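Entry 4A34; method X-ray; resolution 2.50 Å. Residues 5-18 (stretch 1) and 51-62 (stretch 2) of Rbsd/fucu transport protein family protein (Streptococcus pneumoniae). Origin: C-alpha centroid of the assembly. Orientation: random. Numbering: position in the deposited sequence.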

ATOM      1  N   ILE I   5      23.473 -23.198  -7.348  1.00 41.37           N
ATOM      2  CA  ILE I   5      22.452 -23.017  -6.342  1.00 41.11           C
ATOM      3  C   ILE I   5      21.475 -24.172  -6.469  1.00 40.97           C
ATOM      4  O   ILE I   5      21.032 -24.472  -7.571  1.00 41.00           O
ATOM      5  CB  ILE I   5      21.762 -21.640  -6.526  1.00 41.22           C
ATOM      6  CG1 ILE I   5      22.667 -20.540  -5.961  1.00 41.48           C
ATOM      7  CG2 ILE I   5      20.391 -21.603  -5.866  1.00 41.22           C
ATOM      8  CD1 ILE I   5      22.437 -19.184  -6.549  1.00 41.09           C
ATOM      9  N   PRO I   6      21.143 -24.834  -5.343  1.00 40.92           N
ATOM     10  CA  PRO I   6      20.149 -25.907  -5.353  1.00 40.86           C
ATOM     11  C   PRO I   6      18.887 -25.468  -6.087  1.00 40.75           C
ATOM     12  O   PRO I   6      18.367 -24.375  -5.831  1.00 40.74           O
ATOM     13  CB  PRO I   6      19.849 -26.119  -3.870  1.00 41.19           C
ATOM     14  CG  PRO I   6      21.068 -25.658  -3.165  1.00 41.08           C
ATOM     15  CD  PRO I   6      21.614 -24.530  -3.978  1.00 40.99           C
ATOM     16  N   LYS I   7      18.418 -26.308  -7.005  1.00 40.60           N
ATOM     17  CA  LYS I   7      17.327 -25.935  -7.910  1.00 40.77           C
ATOM     18  C   LYS I   7      15.916 -26.010  -7.309  1.00 40.15           C
ATOM     19  O   LYS I   7      14.935 -25.680  -7.986  1.00 40.17           O
ATOM     20  CB  LYS I   7      17.417 -26.721  -9.226  1.00 40.98           C
ATOM     21  CG  LYS I   7      18.143 -25.941 -10.328  1.00 42.51           C
ATOM     22  CD  LYS I   7      18.223 -26.719 -11.645  1.00 44.23           C
ATOM     23  CE  LYS I   7      18.205 -25.768 -12.847  1.00 44.79           C
ATOM     24  NZ  LYS I   7      16.871 -25.083 -13.016  1.00 44.32           N
ATOM     25  N   ASN I   8      15.824 -26.441  -6.049  1.00 39.26           N
ATOM     26  CA  ASN I   8      14.547 -26.510  -5.330  1.00 38.22           C
ATOM     27  C   ASN I   8      14.406 -25.402  -4.269  1.00 37.40           C
ATOM     28  O   ASN I   8      13.494 -25.418  -3.437  1.00 37.41           O
ATOM     29  CB  ASN I   8      14.344 -27.900  -4.719  1.00 38.15           C
ATOM     30  CG  ASN I   8      15.485 -28.309  -3.815  1.00 38.77           C
ATOM     31  OD1 ASN I   8      16.511 -27.626  -3.740  1.00 38.73           O
ATOM     32  ND2 ASN I   8      15.318 -29.437  -3.121  1.00 39.28           N
ATOM     33  N   ILE I   9      15.319 -24.438  -4.312  1.00 36.23           N
ATOM     34  CA  ILE I   9      15.211 -23.248  -3.488  1.00 34.93           C
ATOM     35  C   ILE I   9      14.671 -22.118  -4.348  1.00 33.86           C
ATOM     36  O   ILE I   9      15.367 -21.609  -5.226  1.00 34.36           O
ATOM     37  CB  ILE I   9      16.555 -22.880  -2.824  1.00 34.88           C
ATOM     38  CG1 ILE I   9      16.959 -23.995  -1.858  1.00 34.75           C
ATOM     39  CG2 ILE I   9      16.450 -21.533  -2.096  1.00 35.16           C
ATOM     40  CD1 ILE I   9      18.080 -23.647  -0.905  1.00 36.12           C
ATOM     41  N   SER I  10      13.416 -21.758  -4.091  1.00 32.29           N
ATOM     42  CA  SER I  10      12.703 -20.715  -4.826  1.00 30.86           C
ATOM     43  C   SER I  10      13.348 -19.339  -4.658  1.00 30.10           C
ATOM     44  O   SER I  10      14.088 -19.115  -3.699  1.00 30.31           O
ATOM     45  CB  SER I  10      11.255 -20.656  -4.343  1.00 30.77           C
ATOM     46  OG  SER I  10      11.141 -19.822  -3.200  1.00 30.53           O
ATOM     47  N   PRO I  11      13.061 -18.405  -5.580  1.00 29.45           N
ATOM     48  CA  PRO I  11      13.618 -17.048  -5.513  1.00 29.22           C
ATOM     49  C   PRO I  11      13.370 -16.300  -4.191  1.00 29.23           C
ATOM     50  O   PRO I  11      14.284 -15.653  -3.683  1.00 28.91           O
ATOM     51  CB  PRO I  11      12.924 -16.342  -6.677  1.00 29.29           C
ATOM     52  CG  PRO I  11      12.696 -17.435  -7.666  1.00 28.99           C
ATOM     53  CD  PRO I  11      12.361 -18.641  -6.857  1.00 29.11           C
ATOM     54  N   ASP I  12      12.157 -16.378  -3.642  1.00 29.28           N
ATOM     55  CA  ASP I  12      11.871 -15.700  -2.379  1.00 29.49           C
ATOM     56  C   ASP I  12      12.503 -16.415  -1.186  1.00 29.73           C
ATOM     57  O   ASP I  12      13.115 -15.766  -0.331  1.00 29.64           O
ATOM     58  CB  ASP I  12      10.376 -15.462  -2.154  1.00 29.42           C
ATOM     59  CG  ASP I  12      10.108 -14.312  -1.170  1.00 30.56           C
ATOM     60  OD1 ASP I  12      10.869 -13.307  -1.178  1.00 29.71           O
ATOM     61  OD2 ASP I  12       9.134 -14.412  -0.385  1.00 31.36           O
ATOM     62  N   LEU I  13      12.397 -17.746  -1.146  1.00 30.04           N
ATOM     63  CA  LEU I  13      13.070 -18.530  -0.100  1.00 30.41           C
ATOM     64  C   LEU I  13      14.567 -18.200   0.016  1.00 30.36           C
ATOM     65  O   LEU I  13      15.077 -18.037   1.122  1.00 30.49           O
ATOM     66  CB  LEU I  13      12.850 -20.046  -0.273  1.00 30.21           C
ATOM     67  CG  LEU I  13      13.663 -20.957   0.665  1.00 30.28           C
ATOM     68  CD1 LEU I  13      13.288 -20.744   2.127  1.00 30.83           C
ATOM     69  CD2 LEU I  13      13.534 -22.428   0.298  1.00 30.08           C
ATOM     70  N   LEU I  14      15.256 -18.088  -1.117  1.00 30.53           N
ATOM     71  CA  LEU I  14      16.690 -17.783  -1.099  1.00 30.89           C
ATOM     72  C   LEU I  14      16.957 -16.401  -0.506  1.00 30.85           C
ATOM     73  O   LEU I  14      17.853 -16.243   0.313  1.00 30.99           O
ATOM     74  CB  LEU I  14      17.308 -17.913  -2.497  1.00 30.85           C
ATOM     75  CG  LEU I  14      18.831 -18.094  -2.623  1.00 31.38           C
ATOM     76  CD1 LEU I  14      19.468 -18.791  -1.428  1.00 31.61           C
ATOM     77  CD2 LEU I  14      19.148 -18.870  -3.884  1.00 32.24           C
ATOM     78  N   LYS I  15      16.162 -15.417  -0.909  1.00 30.85           N
ATOM     79  CA  LYS I  15      16.221 -14.088  -0.314  1.00 30.93           C
ATOM     80  C   LYS I  15      16.109 -14.186   1.206  1.00 31.13           C
ATOM     81  O   LYS I  15      16.942 -13.629   1.940  1.00 31.58           O
ATOM     82  CB  LYS I  15      15.101 -13.197  -0.865  1.00 30.66           C
ATOM     83  CG  LYS I  15      15.157 -11.767  -0.386  1.00 30.36           C
ATOM     84  CD  LYS I  15      14.030 -10.945  -0.986  1.00 30.84           C
ATOM     85  CE  LYS I  15      14.017  -9.514  -0.456  1.00 30.68           C
ATOM     86  NZ  LYS I  15      13.513  -9.392   0.928  1.00 29.85           N
ATOM     87  N   THR I  16      15.091 -14.902   1.679  1.00 30.77           N
ATOM     88  CA  THR I  16      14.838 -14.957   3.113  1.00 30.43           C
ATOM     89  C   THR I  16      15.888 -15.779   3.867  1.00 30.63           C
ATOM     90  O   THR I  16      16.277 -15.409   4.968  1.00 30.50           O
ATOM     91  CB  THR I  16      13.346 -15.285   3.452  1.00 30.26           C
ATOM     92  OG1 THR I  16      13.248 -16.150   4.593  1.00 30.15           O
ATOM     93  CG2 THR I  16      12.674 -15.908   2.298  1.00 28.88           C
ATOM     94  N   LEU I  17      16.389 -16.847   3.256  1.00 30.99           N
ATOM     95  CA  LEU I  17      17.548 -17.552   3.805  1.00 31.49           C
ATOM     96  C   LEU I  17      18.738 -16.605   3.923  1.00 32.14           C
ATOM     97  O   LEU I  17      19.498 -16.662   4.895  1.00 32.04           O
ATOM     98  CB  LEU I  17      17.933 -18.745   2.928  1.00 31.26           C
ATOM     99  CG  LEU I  17      17.079 -20.012   2.957  1.00 31.38           C
ATOM    100  CD1 LEU I  17      17.710 -21.070   2.070  1.00 30.43           C
ATOM    101  CD2 LEU I  17      16.899 -20.554   4.368  1.00 31.38           C
ATOM    102  N   MET I  18      18.887 -15.736   2.922  1.00 32.85           N
ATOM    103  CA  MET I  18      19.968 -14.755   2.876  1.00 33.36           C
ATOM    104  C   MET I  18      19.839 -13.671   3.946  1.00 32.69           C
ATOM    105  O   MET I  18      20.811 -13.360   4.636  1.00 32.37           O
ATOM    106  CB  MET I  18      20.039 -14.118   1.486  1.00 34.34           C
ATOM    107  CG  MET I  18      20.661 -15.001   0.424  1.00 37.17           C
ATOM    108  SD  MET I  18      22.442 -15.048   0.686  1.00 47.79           S
ATOM    109  CE  MET I  18      22.964 -13.689  -0.371  1.00 45.20           C
ATOM    110  N   PRO I  51      12.298 -33.518   2.840  1.00 35.22           N
ATOM    111  CA  PRO I  51      13.682 -34.031   2.816  1.00 35.35           C
ATOM    112  C   PRO I  51      14.540 -33.418   1.709  1.00 35.28           C
ATOM    113  O   PRO I  51      15.704 -33.091   1.949  1.00 34.98           O
ATOM    114  CB  PRO I  51      13.522 -35.557   2.607  1.00 35.43           C
ATOM    115  CG  PRO I  51      12.066 -35.815   2.411  1.00 35.32           C
ATOM    116  CD  PRO I  51      11.310 -34.615   2.916  1.00 35.55           C
ATOM    117  N   GLU I  52      13.959 -33.253   0.520  1.00 35.70           N
ATOM    118  CA  GLU I  52      14.625 -32.549  -0.583  1.00 36.28           C
ATOM    119  C   GLU I  52      15.006 -31.128  -0.162  1.00 35.98           C
ATOM    120  O   GLU I  52      16.156 -30.712  -0.314  1.00 36.33           O
ATOM    121  CB  GLU I  52      13.736 -32.498  -1.834  1.00 36.79           C
ATOM    122  CG  GLU I  52      13.535 -33.829  -2.554  1.00 38.71           C
ATOM    123  CD  GLU I  52      12.229 -34.514  -2.173  1.00 41.89           C
ATOM    124  OE1 GLU I  52      12.102 -34.978  -1.013  1.00 42.73           O
ATOM    125  OE2 GLU I  52      11.338 -34.603  -3.047  1.00 42.90           O
ATOM    126  N   LEU I  53      14.039 -30.398   0.384  1.00 35.51           N
ATOM    127  CA  LEU I  53      14.265 -29.024   0.819  1.00 35.17           C
ATOM    128  C   LEU I  53      15.252 -28.916   1.991  1.00 34.88           C
ATOM    129  O   LEU I  53      16.023 -27.951   2.068  1.00 34.38           O
ATOM    130  CB  LEU I  53      12.927 -28.356   1.176  1.00 35.20           C
ATOM    131  CG  LEU I  53      12.908 -26.832   1.283  1.00 34.89           C
ATOM    132  CD1 LEU I  53      13.402 -26.217  -0.001  1.00 35.03           C
ATOM    133  CD2 LEU I  53      11.506 -26.341   1.593  1.00 35.54           C
ATOM    134  N   LEU I  54      15.225 -29.906   2.887  1.00 34.61           N
ATOM    135  CA  LEU I  54      16.085 -29.925   4.078  1.00 34.74           C
ATOM    136  C   LEU I  54      17.568 -30.059   3.710  1.00 35.13           C
ATOM    137  O   LEU I  54      18.434 -29.424   4.315  1.00 34.87           O
ATOM    138  CB  LEU I  54      15.660 -31.052   5.031  1.00 34.69           C
ATOM    139  CG  LEU I  54      16.490 -31.312   6.297  1.00 34.67           C
ATOM    140  CD1 LEU I  54      16.517 -30.086   7.224  1.00 34.63           C
ATOM    141  CD2 LEU I  54      15.967 -32.530   7.029  1.00 33.87           C
ATOM    142  N   ASP I  55      17.841 -30.894   2.710  1.00 35.61           N
ATOM    143  CA  ASP I  55      19.183 -31.101   2.203  1.00 36.00           C
ATOM    144  C   ASP I  55      19.764 -29.800   1.624  1.00 36.08           C
ATOM    145  O   ASP I  55      20.919 -29.437   1.900  1.00 36.12           O
ATOM    146  CB  ASP I  55      19.143 -32.201   1.139  1.00 36.35           C
ATOM    147  CG  ASP I  55      20.520 -32.743   0.802  1.00 37.71           C
ATOM    148  OD1 ASP I  55      21.292 -33.070   1.739  1.00 38.94           O
ATOM    149  OD2 ASP I  55      20.825 -32.849  -0.407  1.00 39.10           O
ATOM    150  N   SER I  56      18.951 -29.096   0.836  1.00 35.93           N
ATOM    151  CA  SER I  56      19.373 -27.862   0.174  1.00 35.76           C
ATOM    152  C   SER I  56      19.625 -26.747   1.177  1.00 35.69           C
ATOM    153  O   SER I  56      20.586 -25.993   1.052  1.00 35.70           O
ATOM    154  CB  SER I  56      18.324 -27.415  -0.847  1.00 35.78           C
ATOM    155  OG  SER I  56      18.125 -28.397  -1.847  1.00 35.51           O
ATOM    156  N   ILE I  57      18.749 -26.654   2.171  1.00 35.79           N
ATOM    157  CA  ILE I  57      18.859 -25.634   3.209  1.00 35.56           C
ATOM    158  C   ILE I  57      20.071 -25.902   4.097  1.00 35.94           C
ATOM    159  O   ILE I  57      20.825 -24.977   4.402  1.00 36.20           O
ATOM    160  CB  ILE I  57      17.531 -25.495   4.021  1.00 35.14           C
ATOM    161  CG1 ILE I  57      16.432 -24.933   3.111  1.00 34.39           C
ATOM    162  CG2 ILE I  57      17.722 -24.608   5.238  1.00 34.51           C
ATOM    163  CD1 ILE I  57      15.093 -24.726   3.765  1.00 32.48           C
ATOM    164  N   LEU I  58      20.273 -27.163   4.485  1.00 36.32           N
ATOM    165  CA  LEU I  58      21.440 -27.541   5.307  1.00 36.59           C
ATOM    166  C   LEU I  58      22.768 -27.288   4.579  1.00 36.91           C
ATOM    167  O   LEU I  58      23.778 -26.925   5.201  1.00 37.04           O
ATOM    168  CB  LEU I  58      21.344 -28.997   5.781  1.00 36.15           C
ATOM    169  CG  LEU I  58      20.266 -29.327   6.816  1.00 35.55           C
ATOM    170  CD1 LEU I  58      20.239 -30.808   7.080  1.00 35.72           C
ATOM    171  CD2 LEU I  58      20.457 -28.565   8.120  1.00 35.69           C
ATOM    172  N   TYR I  59      22.743 -27.457   3.258  1.00 37.02           N
ATOM    173  CA  TYR I  59      23.883 -27.148   2.392  1.00 37.29           C
ATOM    174  C   TYR I  59      24.320 -25.681   2.475  1.00 37.19           C
ATOM    175  O   TYR I  59      25.518 -25.386   2.483  1.00 37.38           O
ATOM    176  CB  TYR I  59      23.534 -27.509   0.944  1.00 37.61           C
ATOM    177  CG  TYR I  59      24.651 -27.312  -0.052  1.00 38.60           C
ATOM    178  CD1 TYR I  59      25.835 -28.051   0.043  1.00 39.41           C
ATOM    179  CD2 TYR I  59      24.520 -26.400  -1.106  1.00 39.20           C
ATOM    180  CE1 TYR I  59      26.864 -27.884  -0.883  1.00 40.17           C
ATOM    181  CE2 TYR I  59      25.549 -26.220  -2.040  1.00 39.69           C
ATOM    182  CZ  TYR I  59      26.715 -26.969  -1.919  1.00 40.68           C
ATOM    183  OH  TYR I  59      27.740 -26.807  -2.820  1.00 41.44           O
ATOM    184  N   LEU I  60      23.348 -24.770   2.545  1.00 36.94           N
ATOM    185  CA  LEU I  60      23.628 -23.335   2.492  1.00 36.31           C
ATOM    186  C   LEU I  60      23.658 -22.651   3.854  1.00 36.19           C
ATOM    187  O   LEU I  60      24.380 -21.669   4.038  1.00 36.15           O
ATOM    188  CB  LEU I  60      22.619 -22.625   1.593  1.00 36.15           C
ATOM    189  CG  LEU I  60      22.479 -23.001   0.113  1.00 36.22           C
ATOM    190  CD1 LEU I  60      21.433 -22.117  -0.543  1.00 35.75           C
ATOM    191  CD2 LEU I  60      23.788 -22.908  -0.646  1.00 35.33           C
ATOM    192  N   MET I  61      22.884 -23.172   4.803  1.00 35.91           N
ATOM    193  CA  MET I  61      22.675 -22.502   6.082  1.00 35.89           C
ATOM    194  C   MET I  61      23.156 -23.319   7.292  1.00 35.67           C
ATOM    195  O   MET I  61      22.602 -24.373   7.586  1.00 35.64           O
ATOM    196  CB  MET I  61      21.194 -22.141   6.231  1.00 35.94           C
ATOM    197  CG  MET I  61      20.857 -21.296   7.450  1.00 36.79           C
ATOM    198  SD  MET I  61      19.077 -21.241   7.759  1.00 39.92           S
ATOM    199  CE  MET I  61      18.810 -22.816   8.582  1.00 39.60           C
ATOM    200  N   PRO I  62      24.178 -22.820   8.009  1.00 35.55           N
ATOM    201  CA  PRO I  62      24.691 -23.490   9.197  1.00 35.63           C
ATOM    202  C   PRO I  62      23.699 -23.428  10.340  1.00 35.78           C
ATOM    203  O   PRO I  62      22.901 -22.488  10.417  1.00 35.84           O
ATOM    204  CB  PRO I  62      25.925 -22.664   9.563  1.00 35.75           C
ATOM    205  CG  PRO I  62      26.263 -21.907   8.337  1.00 35.76           C
ATOM    206  CD  PRO I  62      24.950 -21.608   7.707  1.00 35.43           C
TER

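A loop and the helix that follows it lie along a second helix of the same chain in a mainly apolar contact, with a side-chain hydrogen bond from S56 to N8, burying 533 Å² over both sides. In stretch 1, a type I beta turn from P6 to I9, closed by a weak I9 N to P6 O bond, leads into helix 11-18. S10 caps that helix: its OG accepts from L13 N at 3.2 Å, satisfying an amide that has no preceding helical carbonyl to bond. Helix 51-60 runs in roughly the same direction as helix 11-18, at 37° between their N-to-C axes, but the axes come no closer than 11.8 Å. Long aliphatic side chains bridge that gap; in the turn, the CA atoms of P6 and S56 are 5.9 Å apart.

The polar centre is the pair N8 and S56, both pointing toward the opposing stretch. S56 OG donates to N8 OD1 at 2.6 Å, a short bond that ties the turn to the second helix. With chi1 near +60°, the N8 amide also places its ND2 3.2 Å from E52 O, one helical turn before S56. Beside this bond, P6 CB packs 3.5 Å from S56 OG, and the proline ring continues along the helix, its CG lying 4.1 Å from Y59 CD2 in an oblique approach to the aromatic ring and its CD 4.2 Å from L60 CD1.

Most of the remaining contacts are apolar packing, with the M61 thioether among them. I9 has its CA-to-CB bond sideways, yet its extended side chain brings CD1 to 3.8 Å from S56 CB and 3.7 Å from L60 CD1. L60, whose 69 Å² of covered surface is the largest of any residue here, also receives L14, with L14 CD1 4.0 Å from L60 CD1; this methyl is thus a meeting point for P6, I9 and L14. L53 similarly serves both turn and helix: its CD1 lies 3.5 Å from N8 O and 3.8 Å from L13 CD2. One turn after L13, L17 points toward stretch 2, its CD1 4.2 Å from I57 CG1 and its CD2 4.1 Å from the sulfur SD of M61, the first residue to leave helical geometry. I57 also approaches L13, with its CD1 4.4 Å from L13 CD2. These leucines and isoleucines are buried in the assembly, and this contact supplies part of that cover.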